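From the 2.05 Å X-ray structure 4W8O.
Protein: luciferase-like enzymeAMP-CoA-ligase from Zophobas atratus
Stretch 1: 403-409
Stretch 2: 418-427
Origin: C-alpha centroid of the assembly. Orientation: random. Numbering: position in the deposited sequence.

Stretch 1, residues 403-409: LKTGDIG
Stretch 2, residues 418-427: YVIERIKEMF

A beta bulge breaks the register between the two stretches, and a single carbonyl bridges it: Ile 408 O accepts hydrogen bonds from both Ile 420 N (2.8 Å) and Glu 421 N (3.2 Å). Ile 420, with phi/psi of -115/-36°, departs from the extended conformation, and Glu 421 follows at -164/167°. The strands run antiparallel, their axes at 143° and 4.5 Å apart at closest approach. Before the bulge, Asp 407 faces Arg 422 in a non-hydrogen-bonded pair (CA to CA 4.4 Å) and Ile 408 faces Glu 421 in a hydrogen-bonded pair (CA to CA 5.2 Å); beyond it, Gly 409 faces Val 419 (CA to CA 4.3 Å).

The backbone ladder is completed by Ile 408 N to Glu 421 O, a short, nearly linear bond of 2.6 Å and 175°, and by Ile 423 N to Gly 406 O at 2.9 Å. Gly 406 O also accepts from a water, 2.8 Å from the water oxygen, which donates in turn to Ile 423 O, again at 2.8 Å. The chain turns a corner at Gly 406, whose phi/psi of 75/9° favours glycine; a CB here would lie 2.3 Å from Arg 422 NH2. Inside the turn, Asp 407 N donates to Thr 405 OG1 (3.1 Å), the threonine having chi1 p. Gly 409 is almost fully extended (-166/-163°), and its CA approaches Tyr 418 O to 3.1 Å, so that a CB would clash with that oxygen at 2.1 Å.

Asp 407, Arg 422 and Val 419 share one face of the sheet. Asp 407 (chi1 m) and Arg 422 (m, t, p, then chi4 78°) bring their charged ends together in a salt bridge, with Asp 407 OD1 2.4 Å from Arg 422 NH1, an unusually short separation. The guanidinium also reaches the corner, where Arg 422 NH2 donates to Thr 405 O at 3.2 Å, an acceptor near the guanidinium plane, while Gly 406 O lies over one face. Asp 407 is buried, and its charge is offset by this partner.

On the other face, Ile 408 (m, m) packs its CB 3.7 Å from Glu 421 CG, the glutamate adopting p, t. Apolar contacts extend beyond this pair: Ile 408 CD1 lies 3.5 Å from Ile 423 CG1 (m, t), and Ile 408 CG2 lies 3.9 Å from Ile 420 CD1 (p, t). Past the strand, the extended Met 426 (t, t, t) places SD 3.8 Å from Gly 406 CA and CE 4.0 Å from Lys 404 CD. Together the stretches bury 610 Å².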

# COMPACT_ATOMS: atom_id res chain seq x y z
N LEU A 403 12.01 -1.20 -15.15
CA LEU A 403 10.62 -0.75 -15.30
C LEU A 403 10.61 0.69 -15.83
O LEU A 403 11.28 1.56 -15.27
CB LEU A 403 9.88 -0.81 -13.96
CG LEU A 403 8.45 -0.24 -13.90
CD1 LEU A 403 7.45 -1.14 -14.62
CD2 LEU A 403 8.01 -0.02 -12.46
N LYS A 404 9.85 0.92 -16.89
CA LYS A 404 9.64 2.27 -17.40
C LYS A 404 8.54 2.91 -16.56
O LYS A 404 7.43 2.41 -16.55
CB LYS A 404 9.22 2.21 -18.87
CG LYS A 404 10.21 1.49 -19.77
CD LYS A 404 9.62 1.31 -21.16
CE LYS A 404 10.47 0.41 -22.03
NZ LYS A 404 9.69 -0.08 -23.20
N THR A 405 8.86 3.98 -15.83
CA THR A 405 7.89 4.58 -14.91
C THR A 405 6.82 5.38 -15.63
O THR A 405 5.78 5.70 -15.04
CB THR A 405 8.54 5.54 -13.90
OG1 THR A 405 9.14 6.63 -14.61
CG2 THR A 405 9.57 4.82 -13.04
N GLY A 406 7.07 5.73 -16.89
CA GLY A 406 6.18 6.62 -17.62
C GLY A 406 6.29 8.07 -17.20
O GLY A 406 5.49 8.90 -17.62
N ASP A 407 7.29 8.39 -16.37
CA ASP A 407 7.49 9.75 -15.89
C ASP A 407 8.76 10.33 -16.51
O ASP A 407 9.72 9.61 -16.77
CB ASP A 407 7.63 9.77 -14.36
CG ASP A 407 6.38 9.31 -13.65
OD1 ASP A 407 5.29 9.84 -13.96
OD2 ASP A 407 6.49 8.43 -12.77
N ILE A 408 8.73 11.64 -16.72
CA ILE A 408 9.88 12.40 -17.19
C ILE A 408 10.43 13.16 -15.99
O ILE A 408 9.66 13.78 -15.24
CB ILE A 408 9.47 13.40 -18.29
CG1 ILE A 408 8.99 12.66 -19.54
CG2 ILE A 408 10.61 14.34 -18.64
CD1 ILE A 408 9.95 11.64 -20.09
N GLY A 409 11.75 13.09 -15.81
CA GLY A 409 12.44 13.83 -14.74
C GLY A 409 13.96 13.90 -14.91
O GLY A 409 14.49 13.66 -15.99
N TYR A 418 13.90 14.43 -9.22
CA TYR A 418 12.82 15.37 -9.54
C TYR A 418 11.98 14.79 -10.67
O TYR A 418 12.50 14.48 -11.74
CB TYR A 418 13.38 16.72 -9.99
CG TYR A 418 14.13 17.46 -8.91
CD1 TYR A 418 15.48 17.21 -8.68
CD2 TYR A 418 13.49 18.42 -8.12
CE1 TYR A 418 16.17 17.89 -7.69
CE2 TYR A 418 14.18 19.10 -7.13
CZ TYR A 418 15.52 18.83 -6.92
OH TYR A 418 16.19 19.50 -5.93
N VAL A 419 10.68 14.63 -10.42
CA VAL A 419 9.73 14.16 -11.42
C VAL A 419 8.97 15.38 -11.91
O VAL A 419 8.48 16.17 -11.10
CB VAL A 419 8.73 13.13 -10.83
CG1 VAL A 419 7.72 12.68 -11.88
CG2 VAL A 419 9.48 11.94 -10.25
N ILE A 420 8.87 15.54 -13.23
CA ILE A 420 8.27 16.75 -13.78
C ILE A 420 6.97 16.51 -14.55
O ILE A 420 6.07 17.34 -14.47
CB ILE A 420 9.30 17.58 -14.59
CG1 ILE A 420 9.80 16.84 -15.83
CG2 ILE A 420 10.48 17.95 -13.70
CD1 ILE A 420 10.89 17.59 -16.59
N GLU A 421 6.85 15.41 -15.28
CA GLU A 421 5.62 15.14 -16.04
C GLU A 421 5.52 13.68 -16.47
O GLU A 421 6.49 12.94 -16.43
CB GLU A 421 5.55 16.03 -17.29
CG GLU A 421 6.56 15.69 -18.38
CD GLU A 421 6.40 16.55 -19.61
OE1 GLU A 421 6.31 17.79 -19.46
OE2 GLU A 421 6.36 16.00 -20.74
N ARG A 422 4.33 13.30 -16.92
CA ARG A 422 4.09 11.97 -17.46
C ARG A 422 4.19 11.99 -18.98
O ARG A 422 3.82 12.96 -19.63
CB ARG A 422 2.71 11.46 -17.06
CG ARG A 422 2.55 11.22 -15.57
CD ARG A 422 1.53 10.12 -15.30
NE ARG A 422 1.89 8.85 -15.92
CZ ARG A 422 2.80 7.99 -15.45
NH1 ARG A 422 3.48 8.24 -14.33
NH2 ARG A 422 3.04 6.86 -16.11
N ILE A 423 4.69 10.89 -19.53
CA ILE A 423 4.72 10.70 -20.97
C ILE A 423 3.29 10.47 -21.46
O ILE A 423 2.57 9.63 -20.91
CB ILE A 423 5.63 9.50 -21.34
CG1 ILE A 423 7.08 9.80 -20.93
CG2 ILE A 423 5.54 9.18 -22.82
CD1 ILE A 423 7.92 8.56 -20.70
N LYS A 424 2.87 11.21 -22.48
CA LYS A 424 1.50 11.09 -23.01
C LYS A 424 1.27 9.79 -23.78
O LYS A 424 2.18 9.26 -24.42
CB LYS A 424 1.16 12.27 -23.93
CG LYS A 424 0.71 13.53 -23.20
CD LYS A 424 0.53 14.69 -24.17
CE LYS A 424 -0.61 14.46 -25.15
NZ LYS A 424 -0.67 15.51 -26.20
N GLU A 425 0.03 9.29 -23.71
CA GLU A 425 -0.40 8.07 -24.41
C GLU A 425 0.56 6.87 -24.28
O GLU A 425 0.91 6.24 -25.28
CB GLU A 425 -0.69 8.36 -25.89
CG GLU A 425 -2.04 9.01 -26.15
CD GLU A 425 -2.59 8.71 -27.53
OE1 GLU A 425 -1.85 8.91 -28.53
OE2 GLU A 425 -3.76 8.29 -27.63
N MET A 426 0.96 6.55 -23.05
CA MET A 426 1.76 5.35 -22.75
C MET A 426 0.87 4.32 -22.04
O MET A 426 0.27 4.62 -21.00
CB MET A 426 2.98 5.71 -21.89
CG MET A 426 4.16 4.76 -22.06
SD MET A 426 5.60 5.13 -21.02
CE MET A 426 6.86 4.12 -21.80
N PHE A 427 0.79 3.12 -22.61
CA PHE A 427 -0.13 2.08 -22.12
C PHE A 427 0.28 1.50 -20.77
O PHE A 427 1.43 1.61 -20.35
CB PHE A 427 -0.29 0.96 -23.15
CG PHE A 427 -1.12 1.35 -24.34
CD1 PHE A 427 -0.54 1.94 -25.46
CD2 PHE A 427 -2.49 1.14 -24.34
CE1 PHE A 427 -1.31 2.30 -26.55
CE2 PHE A 427 -3.27 1.50 -25.43
CZ PHE A 427 -2.68 2.08 -26.54
O HOH W 1 3.03 8.05 -18.63